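Local structure of putative phosphosugar isomerase (Clostridium difficile, 3G68) at residues Gly49-Pro54 with Tyr220-Glu225; Asn178-Ala183 with Pro307-Phe312; Ile214-Ile219 with Leu263-Glu268; Glu242-Ile247 with Glu268-Lys273. The protein is a double-SIS-domain protein that probably acts as a phosphosugar isomerase, related to the isomerase part of glucosamine-6-phosphate synthase. All coordinates share one frame; numbering follows the deposited sequence.

Contacts 1 and 2 are buried, contact 1 close to the centre of the chain; contact 3, at the strand ends of the second parallel sheet, and contact 4, between helix starts beside that sheet, are partly exposed. Contact 1 joins helix 43-59 to helix 220-234 and so ties one SIS unit to the other through a valine methyl and a glutamine amide. Contact 2, largely apolar, presses the loop 307-312 on helix 170-184. In contact 3 two neighbouring strands run out into loops that a salt bridge joins. Contact 4, sharing Glu268, binds two helix starts through an aromatic ring and a charged network. Contacts 1 and 2 meet at Asp222 and Thr311, contacts 1 and 3 at Gln51 and Asp218.

Contact 1: residues Gly49-Pro54 with Tyr220-Glu225; sequences GVQVQP and YGDTLE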
loop_
_atom_site.group_PDB
_atom_site.type_symbol
_atom_site.label_atom_id
_atom_site.label_comp_id
_atom_site.label_asym_id
_atom_site.label_seq_id
_atom_site.Cartn_x
_atom_site.Cartn_y
_atom_site.Cartn_z
ATOM N N GLY B 49 52.494 5.677 -16.805
ATOM C CA GLY B 49 53.052 4.416 -17.299
ATOM C C GLY B 49 53.625 3.528 -16.198
ATOM O O GLY B 49 53.369 2.316 -16.154
ATOM N N VAL B 50 54.371 4.119 -15.280
ATOM C CA VAL B 50 54.912 3.361 -14.161
ATOM C C VAL B 50 53.777 2.701 -13.373
ATOM O O VAL B 50 53.846 1.534 -13.001
ATOM C CB VAL B 50 55.719 4.267 -13.194
ATOM C CG1 VAL B 50 56.197 3.484 -11.986
ATOM C CG2 VAL B 50 56.886 4.941 -13.885
ATOM N N GLN B 51 52.719 3.464 -13.122
ATOM C CA GLN B 51 51.630 2.974 -12.308
ATOM C C GLN B 51 50.814 1.871 -12.947
ATOM O O GLN B 51 50.500 0.898 -12.264
ATOM C CB GLN B 51 50.684 4.121 -11.896
ATOM C CG GLN B 51 49.510 3.687 -11.019
ATOM C CD GLN B 51 49.953 3.010 -9.754
ATOM O OE1 GLN B 51 50.924 3.451 -9.087
ATOM N NE2 GLN B 51 49.252 1.953 -9.384
ATOM N N VAL B 52 50.484 2.021 -14.229
ATOM C CA VAL B 52 49.587 1.083 -14.928
ATOM C C VAL B 52 50.307 -0.102 -15.597
ATOM O O VAL B 52 49.703 -1.150 -15.799
ATOM C CB VAL B 52 48.723 1.848 -15.950
ATOM C CG1 VAL B 52 47.768 0.933 -16.680
ATOM C CG2 VAL B 52 47.954 2.953 -15.184
ATOM N N GLN B 53 51.597 0.042 -15.889
ATOM C CA GLN B 53 52.340 -1.063 -16.496
ATOM C C GLN B 53 52.124 -2.421 -15.814
ATOM O O GLN B 53 51.925 -3.417 -16.524
ATOM C CB GLN B 53 53.832 -0.727 -16.670
ATOM C CG GLN B 53 54.652 -1.854 -17.319
ATOM C CD GLN B 53 55.069 -2.950 -16.343
ATOM O OE1 GLN B 53 55.251 -2.702 -15.154
ATOM N NE2 GLN B 53 55.277 -4.164 -16.861
ATOM N N PRO B 54 52.185 -2.491 -14.468
ATOM C CA PRO B 54 51.940 -3.809 -13.874
ATOM C C PRO B 54 50.571 -4.386 -14.240
ATOM O O PRO B 54 50.472 -5.550 -14.628
ATOM C CB PRO B 54 52.047 -3.559 -12.369
ATOM C CG PRO B 54 52.936 -2.363 -12.246
ATOM C CD PRO B 54 52.514 -1.499 -13.424
ATOM N N TYR B 220 53.654 2.213 -6.665
ATOM C CA TYR B 220 54.936 2.898 -6.862
ATOM C C TYR B 220 54.832 4.135 -7.799
ATOM O O TYR B 220 55.309 5.201 -7.467
ATOM C CB TYR B 220 55.996 1.889 -7.351
ATOM C CG TYR B 220 57.354 2.511 -7.545
ATOM C CD1 TYR B 220 57.995 3.143 -6.496
ATOM C CD2 TYR B 220 57.980 2.479 -8.791
ATOM C CE1 TYR B 220 59.242 3.718 -6.675
ATOM C CE2 TYR B 220 59.207 3.066 -8.993
ATOM C CZ TYR B 220 59.840 3.677 -7.937
ATOM O OH TYR B 220 61.059 4.262 -8.146
ATOM N N GLY B 221 54.145 4.005 -8.915
ATOM C CA GLY B 221 53.961 5.144 -9.837
ATOM C C GLY B 221 53.243 6.291 -9.127
ATOM O O GLY B 221 53.673 7.443 -9.220
ATOM N N ASP B 222 52.148 5.974 -8.432
ATOM C CA ASP B 222 51.412 7.000 -7.641
ATOM C C ASP B 222 52.270 7.638 -6.553
ATOM O O ASP B 222 52.092 8.817 -6.258
ATOM C CB ASP B 222 50.155 6.414 -7.000
ATOM C CG ASP B 222 49.061 6.096 -8.019
ATOM O OD1 ASP B 222 49.012 6.745 -9.106
ATOM O OD2 ASP B 222 48.228 5.222 -7.689
ATOM N N THR B 223 53.186 6.882 -5.966
ATOM C CA THR B 223 54.113 7.393 -4.921
ATOM C C THR B 223 55.048 8.425 -5.516
ATOM O O THR B 223 55.232 9.481 -4.958
ATOM C CB THR B 223 54.873 6.233 -4.252
ATOM O OG1 THR B 223 53.890 5.344 -3.688
ATOM C CG2 THR B 223 55.827 6.723 -3.148
ATOM N N LEU B 224 55.612 8.121 -6.685
ATOM C CA LEU B 224 56.455 9.051 -7.425
ATOM C C LEU B 224 55.686 10.313 -7.859
ATOM O O LEU B 224 56.208 11.429 -7.794
ATOM C CB LEU B 224 57.026 8.357 -8.655
ATOM C CG LEU B 224 57.976 7.204 -8.417
ATOM C CD1 LEU B 224 58.423 6.620 -9.810
ATOM C CD2 LEU B 224 59.191 7.703 -7.602
ATOM N N GLU B 225 54.445 10.137 -8.276
ATOM C CA GLU B 225 53.606 11.274 -8.713
ATOM C C GLU B 225 53.259 12.183 -7.549
ATOM O O GLU B 225 53.352 13.403 -7.670
ATOM C CB GLU B 225 52.335 10.788 -9.412
ATOM C CG GLU B 225 51.321 11.864 -9.744
ATOM C CD GLU B 225 51.836 12.965 -10.654
ATOM O OE1 GLU B 225 52.922 12.804 -11.266
ATOM O OE2 GLU B 225 51.096 13.976 -10.779
HETATM O O HOH W 1 53.788 1.154 -9.936
#
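Gln51 and Gly221 bring their CA atoms to 4.0 Å where the segments 49-54 and 220-225 run nearly antiparallel, at 170°. The segment axes approach to 7.5 Å, a closeness allowed by Gly221, whose CA receives CG1 of Val50 at 3.5 Å. The same methyl reaches CD2 of the Tyr220 ring at 3.8 Å. Each helix follows the first strand of its order-2-1-3-4-5 parallel sheet, 36-40 or 210-215, so this is a helix-to-helix junction between the two SIS units of the double-SIS fold. Gln51 carries its polar side. The chain bends at chi2 (58°), which turns CD toward the first turn of helix 220-234, and OE1 accepts a hydrogen bond from Asp222 N at 2.9 Å. That N-H belongs to the first turn, where no earlier helical carbonyl can serve it. NE2 donates to the carbonyl of Asp218. The Gln51 amide and the Asp222 carboxylate stack with planes 9° apart, CD lying 3.5 Å from OD2. Tyr147 and Lys151 hold Asp222 OD1, and Thr311 holds OD2. One water accepts from Gly221 N at 3.0 Å and donates to Val50 O at 3.1 Å, bridging the backbones beside the glutamine.

Contact 2: residues Asn178-Ala183 with Pro307-Phe312; sequences NKILDA and PYYQTF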
loop_
_atom_site.group_PDB
_atom_site.type_symbol
_atom_site.label_atom_id
_atom_site.label_comp_id
_atom_site.label_asym_id
_atom_site.label_seq_id
_atom_site.Cartn_x
_atom_site.Cartn_y
_atom_site.Cartn_z
ATOM N N ASN B 178 33.059 -2.370 -14.175
ATOM C CA ASN B 178 32.277 -2.130 -12.957
ATOM C C ASN B 178 33.144 -1.997 -11.682
ATOM O O ASN B 178 32.821 -1.188 -10.826
ATOM C CB ASN B 178 31.121 -3.113 -12.853
ATOM C CG ASN B 178 29.935 -2.676 -13.733
ATOM O OD1 ASN B 178 29.234 -1.708 -13.408
ATOM N ND2 ASN B 178 29.750 -3.339 -14.859
ATOM N N LYS B 179 34.249 -2.743 -11.594
ATOM C CA LYS B 179 35.212 -2.570 -10.472
ATOM C C LYS B 179 35.873 -1.180 -10.505
ATOM O O LYS B 179 36.018 -0.510 -9.479
ATOM C CB LYS B 179 36.296 -3.654 -10.510
ATOM C CG LYS B 179 35.787 -5.013 -10.243
ATOM C CD LYS B 179 36.988 -5.980 -10.268
ATOM C CE LYS B 179 36.574 -7.367 -9.934
ATOM N NZ LYS B 179 37.667 -8.265 -10.281
ATOM N N ILE B 180 36.273 -0.742 -11.694
ATOM C CA ILE B 180 36.855 0.586 -11.894
ATOM C C ILE B 180 35.817 1.622 -11.491
ATOM O O ILE B 180 36.129 2.575 -10.788
ATOM C CB ILE B 180 37.298 0.800 -13.365
ATOM C CG1 ILE B 180 38.485 -0.109 -13.707
ATOM C CG2 ILE B 180 37.661 2.231 -13.640
ATOM C CD1 ILE B 180 38.802 -0.178 -15.231
ATOM N N LEU B 181 34.565 1.422 -11.896
ATOM C CA LEU B 181 33.486 2.358 -11.512
ATOM C C LEU B 181 33.284 2.390 -9.992
ATOM O O LEU B 181 33.010 3.439 -9.406
ATOM C CB LEU B 181 32.181 2.019 -12.250
ATOM C CG LEU B 181 32.147 2.374 -13.732
ATOM C CD1 LEU B 181 30.858 1.811 -14.393
ATOM C CD2 LEU B 181 32.251 3.913 -13.946
ATOM N N ASP B 182 33.444 1.242 -9.354
ATOM C CA ASP B 182 33.360 1.152 -7.897
ATOM C C ASP B 182 34.483 1.991 -7.234
ATOM O O ASP B 182 34.228 2.589 -6.202
ATOM C CB ASP B 182 33.503 -0.289 -7.385
ATOM C CG ASP B 182 32.275 -1.167 -7.595
ATOM O OD1 ASP B 182 31.158 -0.687 -7.842
ATOM O OD2 ASP B 182 32.450 -2.394 -7.430
ATOM N N ALA B 183 35.683 2.061 -7.827
ATOM C CA ALA B 183 36.777 2.899 -7.300
ATOM C C ALA B 183 36.467 4.380 -7.549
ATOM O O ALA B 183 36.595 5.242 -6.667
ATOM C CB ALA B 183 38.113 2.522 -7.986
ATOM N N PRO B 307 44.595 -4.412 -5.919
ATOM C CA PRO B 307 45.912 -3.784 -6.016
ATOM C C PRO B 307 46.112 -2.855 -7.202
ATOM O O PRO B 307 47.066 -2.083 -7.200
ATOM C CB PRO B 307 46.867 -4.978 -6.111
ATOM C CG PRO B 307 46.050 -6.061 -6.651
ATOM C CD PRO B 307 44.678 -5.873 -6.136
ATOM N N TYR B 308 45.233 -2.940 -8.194
ATOM C CA TYR B 308 45.311 -2.117 -9.371
ATOM C C TYR B 308 44.358 -0.929 -9.282
ATOM O O TYR B 308 44.766 0.203 -9.517
ATOM C CB TYR B 308 44.989 -2.927 -10.615
ATOM C CG TYR B 308 45.796 -4.204 -10.734
ATOM C CD1 TYR B 308 47.171 -4.152 -10.931
ATOM C CD2 TYR B 308 45.174 -5.464 -10.668
ATOM C CE1 TYR B 308 47.924 -5.307 -11.040
ATOM C CE2 TYR B 308 45.929 -6.638 -10.770
ATOM C CZ TYR B 308 47.304 -6.548 -10.975
ATOM O OH TYR B 308 48.078 -7.685 -11.097
ATOM N N TYR B 309 43.110 -1.173 -8.908
ATOM C CA TYR B 309 42.101 -0.084 -8.937
ATOM C C TYR B 309 42.158 0.911 -7.781
ATOM O O TYR B 309 41.583 2.014 -7.871
ATOM C CB TYR B 309 40.666 -0.638 -9.169
ATOM C CG TYR B 309 40.579 -1.534 -10.398
ATOM C CD1 TYR B 309 41.195 -1.181 -11.597
ATOM C CD2 TYR B 309 39.886 -2.751 -10.352
ATOM C CE1 TYR B 309 41.132 -2.024 -12.724
ATOM C CE2 TYR B 309 39.799 -3.558 -11.460
ATOM C CZ TYR B 309 40.431 -3.204 -12.637
ATOM O OH TYR B 309 40.366 -4.023 -13.738
ATOM N N GLN B 310 42.882 0.558 -6.729
ATOM C CA GLN B 310 43.148 1.489 -5.615
ATOM C C GLN B 310 43.851 2.741 -6.105
ATOM O O GLN B 310 43.851 3.756 -5.403
ATOM C CB GLN B 310 43.985 0.815 -4.513
ATOM C CG GLN B 310 45.410 0.434 -4.960
ATOM C CD GLN B 310 46.237 -0.238 -3.864
ATOM O OE1 GLN B 310 45.984 -0.086 -2.675
ATOM N NE2 GLN B 310 47.227 -0.990 -4.281
ATOM N N THR B 311 44.480 2.672 -7.277
ATOM C CA THR B 311 45.147 3.822 -7.872
ATOM C C THR B 311 44.186 5.019 -8.056
ATOM O O THR B 311 44.607 6.144 -8.104
ATOM C CB THR B 311 45.846 3.471 -9.219
ATOM O OG1 THR B 311 46.727 4.542 -9.601
ATOM C CG2 THR B 311 44.814 3.213 -10.327
ATOM N N PHE B 312 42.894 4.773 -8.170
ATOM C CA PHE B 312 41.935 5.878 -8.332
ATOM C C PHE B 312 41.538 6.584 -7.061
ATOM O O PHE B 312 40.703 7.484 -7.116
ATOM C CB PHE B 312 40.705 5.405 -9.106
ATOM C CG PHE B 312 41.056 4.946 -10.452
ATOM C CD1 PHE B 312 41.604 5.851 -11.369
ATOM C CD2 PHE B 312 40.946 3.603 -10.809
ATOM C CE1 PHE B 312 41.999 5.406 -12.643
ATOM C CE2 PHE B 312 41.325 3.179 -12.079
ATOM C CZ PHE B 312 41.849 4.085 -12.989
#
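Tyr309 lays one face of its ring against Ile180 of helix 170-184, while CB of Tyr308 lies over the rim of the opposite face. The approach is a CH-pi contact: CG1 of Ile180 stands 3.7 Å from the ring centroid, 25° off the normal, displaced toward the CE1 side. Chi1 of Ile180 (-68°) sets CG1 anti to the carbonyl carbon and leaves CG2 for Phe312, whose CE2 it meets at 4.1 Å. One isoleucine thus divides its two branches between two aromatic rings. On the same side of the ring plane, but by ring atoms CD2 and CE2, CB of Lys179 comes obliquely, 3.6 Å from CE2; farther out, Glu176 takes the Lys179 ammonium with one oxygen and the Tyr309 hydroxyl with the other. Ala183, one turn on from Lys179, sets its methyl 3.5 Å from the carbonyl O of Tyr309 and 4.0 Å from CB of Phe312. The Phe312 ring has CG2 of Thr311 above its centre. Elsewhere on the helix, Asn178 and Asp182 bind Arg14 of a second subunit. The arrangement is loop-on-helix packing, in which the segment that follows the last strand of the second SIS sheet and precedes helix 316-324 packs against helix 170-184.

Contact 3: residues Ile214-Ile219 with Leu263-Glu268; sequences IGHSDI and LDTGKE
Lys267 runs across His216 at about a right angle and ends on Asp218. Its CB starts beside the imidazole, 3.6 Å from NE2. Farther along, CD passes off-centre by the ring, 4.3 Å from its centroid and 30° off the normal, in a CH-pi contact. At CD the chain also comes alongside the carboxylate, 3.2 Å from Asp218 OD2. The bend at chi3 (83°) places CE near both groups, with ring atom CE1 and Asp218 OD2 each within 4.0 Å. NZ closes the path with a salt bridge of 2.7 Å to Asp218 OD2, which accepts with its syn lone pair. Asp218 is itself steadied by the ring, since its backbone N donates to His216 ND1 at 3.0 Å.

The loops that carry these residues leave the C-terminal ends of strands 210-215 and 258-264, neighbours in the parallel sheet of the second SIS unit, where Leu263 N donates to Ile214 O at 2.9 Å. In SIS domains this end of the sheet commonly carries the sugar-phosphate site. Near the base of the histidine side chain, Thr265 OG1 lies obliquely against CB and CG of His216, while a water that donates to Asp218 OD2 also hydrogen-bonds to this hydroxyl. The threonine methyl CG2 meets CD1 of Ile219 tip to tip at 3.6 Å, and that CD1 lies equally close to CB of Leu263. The contact buries His216 N without a hydrogen-bonding partner. Asp264 OD1 accepts from Gly266 N in an Asx turn just before Lys267.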
loop_
_atom_site.group_PDB
_atom_site.type_symbol
_atom_site.label_atom_id
_atom_site.label_comp_id
_atom_site.label_asym_id
_atom_site.label_seq_id
_atom_site.Cartn_x
_atom_site.Cartn_y
_atom_site.Cartn_z
ATOM N N ILE B 214 56.507 6.985 1.512
ATOM C CA ILE B 214 56.861 5.567 1.432
ATOM C C ILE B 214 55.593 4.821 1.019
ATOM O O ILE B 214 54.560 4.927 1.714
ATOM C CB ILE B 214 57.373 5.013 2.771
ATOM C CG1 ILE B 214 58.503 5.884 3.324
ATOM C CG2 ILE B 214 57.794 3.546 2.624
ATOM C CD1 ILE B 214 59.007 5.431 4.656
ATOM N N GLY B 215 55.653 4.128 -0.124
ATOM C CA GLY B 215 54.513 3.375 -0.670
ATOM C C GLY B 215 54.815 1.899 -0.896
ATOM O O GLY B 215 55.963 1.467 -0.828
ATOM N N HIS B 216 53.759 1.130 -1.154
ATOM C CA HIS B 216 53.884 -0.263 -1.548
ATOM C C HIS B 216 54.180 -0.309 -3.062
ATOM O O HIS B 216 53.788 0.605 -3.788
ATOM C CB HIS B 216 52.579 -1.024 -1.247
ATOM C CG HIS B 216 52.663 -2.497 -1.517
ATOM N ND1 HIS B 216 52.367 -3.038 -2.743
ATOM C CD2 HIS B 216 53.035 -3.533 -0.729
ATOM C CE1 HIS B 216 52.526 -4.348 -2.698
ATOM N NE2 HIS B 216 52.932 -4.675 -1.487
ATOM N N SER B 217 54.821 -1.386 -3.542
ATOM C CA SER B 217 55.123 -1.521 -4.974
ATOM C C SER B 217 53.892 -1.395 -5.898
ATOM O O SER B 217 54.014 -0.905 -7.016
ATOM C CB SER B 217 55.861 -2.843 -5.276
ATOM O OG SER B 217 55.182 -3.965 -4.749
ATOM N N ASP B 218 52.716 -1.808 -5.424
ATOM C CA ASP B 218 51.471 -1.739 -6.202
ATOM C C ASP B 218 51.064 -0.306 -6.545
ATOM O O ASP B 218 50.334 -0.105 -7.527
ATOM C CB ASP B 218 50.303 -2.438 -5.479
ATOM C CG ASP B 218 50.487 -3.931 -5.356
ATOM O OD1 ASP B 218 51.266 -4.523 -6.147
ATOM O OD2 ASP B 218 49.824 -4.504 -4.477
ATOM N N ILE B 219 51.551 0.661 -5.752
ATOM C CA ILE B 219 51.298 2.074 -5.974
ATOM C C ILE B 219 52.615 2.866 -6.149
ATOM O O ILE B 219 52.678 4.051 -5.891
ATOM C CB ILE B 219 50.344 2.674 -4.892
ATOM C CG1 ILE B 219 50.857 2.405 -3.484
ATOM C CG2 ILE B 219 48.896 2.133 -5.149
ATOM C CD1 ILE B 219 50.151 3.264 -2.343
ATOM N N LEU B 263 51.884 5.432 2.721
ATOM C CA LEU B 263 50.707 4.993 1.966
ATOM C C LEU B 263 50.642 3.489 2.226
ATOM O O LEU B 263 51.383 2.718 1.627
ATOM C CB LEU B 263 50.902 5.318 0.486
ATOM C CG LEU B 263 51.158 6.794 0.143
ATOM C CD1 LEU B 263 51.255 6.959 -1.407
ATOM C CD2 LEU B 263 50.053 7.652 0.713
ATOM N N ASP B 264 49.804 3.104 3.180
ATOM C CA ASP B 264 49.724 1.733 3.674
ATOM C C ASP B 264 48.603 0.943 2.982
ATOM O O ASP B 264 47.419 1.073 3.312
ATOM C CB ASP B 264 49.561 1.740 5.199
ATOM C CG ASP B 264 49.398 0.335 5.786
ATOM O OD1 ASP B 264 49.770 -0.658 5.120
ATOM O OD2 ASP B 264 48.883 0.236 6.915
ATOM N N THR B 265 48.998 0.081 2.050
ATOM C CA THR B 265 48.018 -0.725 1.285
ATOM C C THR B 265 47.567 -2.012 1.981
ATOM O O THR B 265 46.726 -2.739 1.438
ATOM C CB THR B 265 48.526 -1.079 -0.114
ATOM O OG1 THR B 265 49.620 -1.988 -0.006
ATOM C CG2 THR B 265 48.935 0.178 -0.892
ATOM N N GLY B 266 48.100 -2.275 3.170
ATOM C CA GLY B 266 47.716 -3.430 3.944
ATOM C C GLY B 266 48.391 -4.736 3.538
ATOM O O GLY B 266 48.046 -5.774 4.087
ATOM N N LYS B 267 49.333 -4.696 2.589
ATOM C CA LYS B 267 50.075 -5.893 2.137
ATOM C C LYS B 267 51.453 -5.998 2.777
ATOM O O LYS B 267 52.172 -6.962 2.527
ATOM C CB LYS B 267 50.239 -5.900 0.619
ATOM C CG LYS B 267 48.966 -6.154 -0.140
ATOM C CD LYS B 267 49.125 -5.973 -1.669
ATOM C CE LYS B 267 49.687 -7.179 -2.406
ATOM N NZ LYS B 267 49.304 -7.130 -3.866
ATOM N N GLU B 268 51.835 -5.034 3.604
ATOM C CA GLU B 268 53.167 -5.029 4.204
ATOM C C GLU B 268 53.106 -5.181 5.722
ATOM O O GLU B 268 52.851 -4.209 6.426
ATOM C CB GLU B 268 53.898 -3.740 3.819
ATOM C CG GLU B 268 55.293 -3.609 4.439
ATOM C CD GLU B 268 56.169 -4.819 4.157
ATOM O OE1 GLU B 268 56.610 -4.975 2.995
ATOM O OE2 GLU B 268 56.407 -5.609 5.097
HETATM O O HOH W 2 48.709 -3.046 -2.527
#

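Contact 4: residues Glu242-Ile247 with Glu268-Lys273; sequences EFEEFI and EPRVTK
Phe243 and Arg270 carry most of the contact, one at the start of helix 243-250, the other in the turn leading into helix 271-279. Both helices belong to the alternating beta-alpha architecture of the second SIS unit, where helix 243-250 forms the crossover from strand 238-242 to strand 258-264. A capping box of Glu242 and Glu245 closes the N-terminus of the first helix.

With CG anti to its backbone N (chi1 -167°), Phe243 extends its ring to Glu268, whose CG stands over the centre at 3.6 Å from the centroid in a CH-pi contact. The Glu268 carboxylate continues nearly parallel to the ring, stacked with the planes 10° apart. CG2 of Val271 reaches ring atom CE2 obliquely at 3.9 Å.

Arg270 passes CB by CZ of Phe243 and lays one guanidinium face over CE1, with the two planes inclined by 54°. Its NH1 and NH2 grip a single oxygen, OE1 of Glu244, end-on in the guanidinium plane, the NH2 bond being 2.9 Å. NE donates to Glu268 OE2 at 3.1 Å, and the same oxygen caps the backbone N of Arg270. One arginine between two carboxylates would be expected to offset their mutual repulsion and so stabilise both as anions. CD1 of Ile247 also comes obliquely to the guanidinium, 3.4 Å from NH1 of Arg270.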
loop_
_atom_site.group_PDB
_atom_site.type_symbol
_atom_site.label_atom_id
_atom_site.label_comp_id
_atom_site.label_asym_id
_atom_site.label_seq_id
_atom_site.Cartn_x
_atom_site.Cartn_y
_atom_site.Cartn_z
ATOM N N GLU B 242 59.580 3.208 -2.747
ATOM C CA GLU B 242 58.896 1.940 -2.424
ATOM C C GLU B 242 59.446 1.509 -1.029
ATOM O O GLU B 242 60.569 1.870 -0.647
ATOM C CB GLU B 242 59.087 0.911 -3.556
ATOM C CG GLU B 242 58.493 -0.514 -3.324
ATOM C CD GLU B 242 59.385 -1.405 -2.482
ATOM O OE1 GLU B 242 60.610 -1.213 -2.519
ATOM O OE2 GLU B 242 58.874 -2.282 -1.757
ATOM N N PHE B 243 58.654 0.745 -0.275
ATOM C CA PHE B 243 58.965 0.336 1.102
ATOM C C PHE B 243 60.334 -0.322 1.288
ATOM O O PHE B 243 61.138 0.099 2.129
ATOM C CB PHE B 243 57.863 -0.624 1.599
ATOM C CG PHE B 243 57.884 -0.880 3.062
ATOM C CD1 PHE B 243 58.657 -1.903 3.588
ATOM C CD2 PHE B 243 57.128 -0.112 3.927
ATOM C CE1 PHE B 243 58.687 -2.145 4.965
ATOM C CE2 PHE B 243 57.146 -0.368 5.307
ATOM C CZ PHE B 243 57.936 -1.386 5.813
ATOM N N GLU B 244 60.582 -1.363 0.506
ATOM C CA GLU B 244 61.876 -2.052 0.551
ATOM C C GLU B 244 63.065 -1.158 0.232
ATOM O O GLU B 244 64.071 -1.236 0.940
ATOM C CB GLU B 244 61.909 -3.291 -0.334
ATOM C CG GLU B 244 61.680 -4.579 0.415
ATOM C CD GLU B 244 62.807 -4.925 1.337
ATOM O OE1 GLU B 244 62.511 -5.512 2.384
ATOM O OE2 GLU B 244 63.980 -4.599 1.055
ATOM N N GLU B 245 62.957 -0.337 -0.814
ATOM C CA GLU B 245 64.066 0.540 -1.189
ATOM C C GLU B 245 64.366 1.573 -0.107
ATOM O O GLU B 245 65.532 1.916 0.111
ATOM C CB GLU B 245 63.888 1.213 -2.556
ATOM C CG GLU B 245 62.761 2.210 -2.668
ATOM C CD GLU B 245 62.937 3.250 -3.766
ATOM O OE1 GLU B 245 64.024 3.878 -3.845
ATOM O OE2 GLU B 245 61.947 3.484 -4.497
ATOM N N PHE B 246 63.338 2.030 0.608
ATOM C CA PHE B 246 63.562 2.964 1.709
ATOM C C PHE B 246 64.462 2.310 2.772
ATOM O O PHE B 246 65.320 2.946 3.356
ATOM C CB PHE B 246 62.241 3.399 2.330
ATOM C CG PHE B 246 62.396 4.376 3.443
ATOM C CD1 PHE B 246 62.571 3.938 4.752
ATOM C CD2 PHE B 246 62.349 5.751 3.187
ATOM C CE1 PHE B 246 62.690 4.843 5.776
ATOM C CE2 PHE B 246 62.480 6.682 4.204
ATOM C CZ PHE B 246 62.638 6.237 5.512
ATOM N N ILE B 247 64.264 1.027 3.001
ATOM C CA ILE B 247 65.079 0.286 3.975
ATOM C C ILE B 247 66.545 0.258 3.546
ATOM O O ILE B 247 67.431 0.271 4.385
ATOM C CB ILE B 247 64.538 -1.172 4.188
ATOM C CG1 ILE B 247 63.105 -1.125 4.719
ATOM C CG2 ILE B 247 65.405 -1.956 5.175
ATOM C CD1 ILE B 247 62.422 -2.489 4.762
ATOM N N GLU B 268 51.835 -5.034 3.604
ATOM C CA GLU B 268 53.167 -5.029 4.204
ATOM C C GLU B 268 53.106 -5.181 5.722
ATOM O O GLU B 268 52.851 -4.209 6.426
ATOM C CB GLU B 268 53.898 -3.740 3.819
ATOM C CG GLU B 268 55.293 -3.609 4.439
ATOM C CD GLU B 268 56.169 -4.819 4.157
ATOM O OE1 GLU B 268 56.610 -4.975 2.995
ATOM O OE2 GLU B 268 56.407 -5.609 5.097
ATOM N N PRO B 269 53.389 -6.395 6.241
ATOM C CA PRO B 269 53.274 -6.568 7.690
ATOM C C PRO B 269 54.255 -5.752 8.538
ATOM O O PRO B 269 53.966 -5.512 9.700
ATOM C CB PRO B 269 53.458 -8.074 7.887
ATOM C CG PRO B 269 54.209 -8.513 6.713
ATOM C CD PRO B 269 53.764 -7.654 5.577
ATOM N N ARG B 270 55.370 -5.304 7.957
ATOM C CA ARG B 270 56.344 -4.482 8.679
ATOM C C ARG B 270 55.970 -2.982 8.830
ATOM O O ARG B 270 56.706 -2.249 9.472
ATOM C CB ARG B 270 57.719 -4.631 8.033
ATOM C CG ARG B 270 58.304 -6.052 8.139
ATOM C CD ARG B 270 59.644 -6.145 7.368
ATOM N NE ARG B 270 59.396 -6.003 5.933
ATOM C CZ ARG B 270 60.323 -5.819 4.993
ATOM N NH1 ARG B 270 61.613 -5.761 5.286
ATOM N NH2 ARG B 270 59.922 -5.692 3.727
ATOM N N VAL B 271 54.827 -2.535 8.295
ATOM C CA VAL B 271 54.454 -1.111 8.369
ATOM C C VAL B 271 54.356 -0.586 9.793
ATOM O O VAL B 271 54.806 0.523 10.064
ATOM C CB VAL B 271 53.143 -0.768 7.595
ATOM C CG1 VAL B 271 52.719 0.651 7.868
ATOM C CG2 VAL B 271 53.351 -0.937 6.116
ATOM N N THR B 272 53.786 -1.366 10.706
ATOM C CA THR B 272 53.672 -0.925 12.104
ATOM C C THR B 272 55.038 -0.669 12.698
ATOM O O THR B 272 55.231 0.356 13.358
ATOM C CB THR B 272 52.944 -1.947 12.981
ATOM O OG1 THR B 272 51.650 -2.168 12.427
ATOM C CG2 THR B 272 52.808 -1.432 14.421
ATOM N N LYS B 273 55.974 -1.604 12.489
ATOM C CA LYS B 273 57.354 -1.433 12.969
ATOM C C LYS B 273 58.048 -0.232 12.306
ATOM O O LYS B 273 58.791 0.485 12.966
ATOM C CB LYS B 273 58.199 -2.719 12.776
ATOM C CG LYS B 273 57.726 -3.911 13.628
ATOM C CD LYS B 273 58.518 -5.197 13.372
#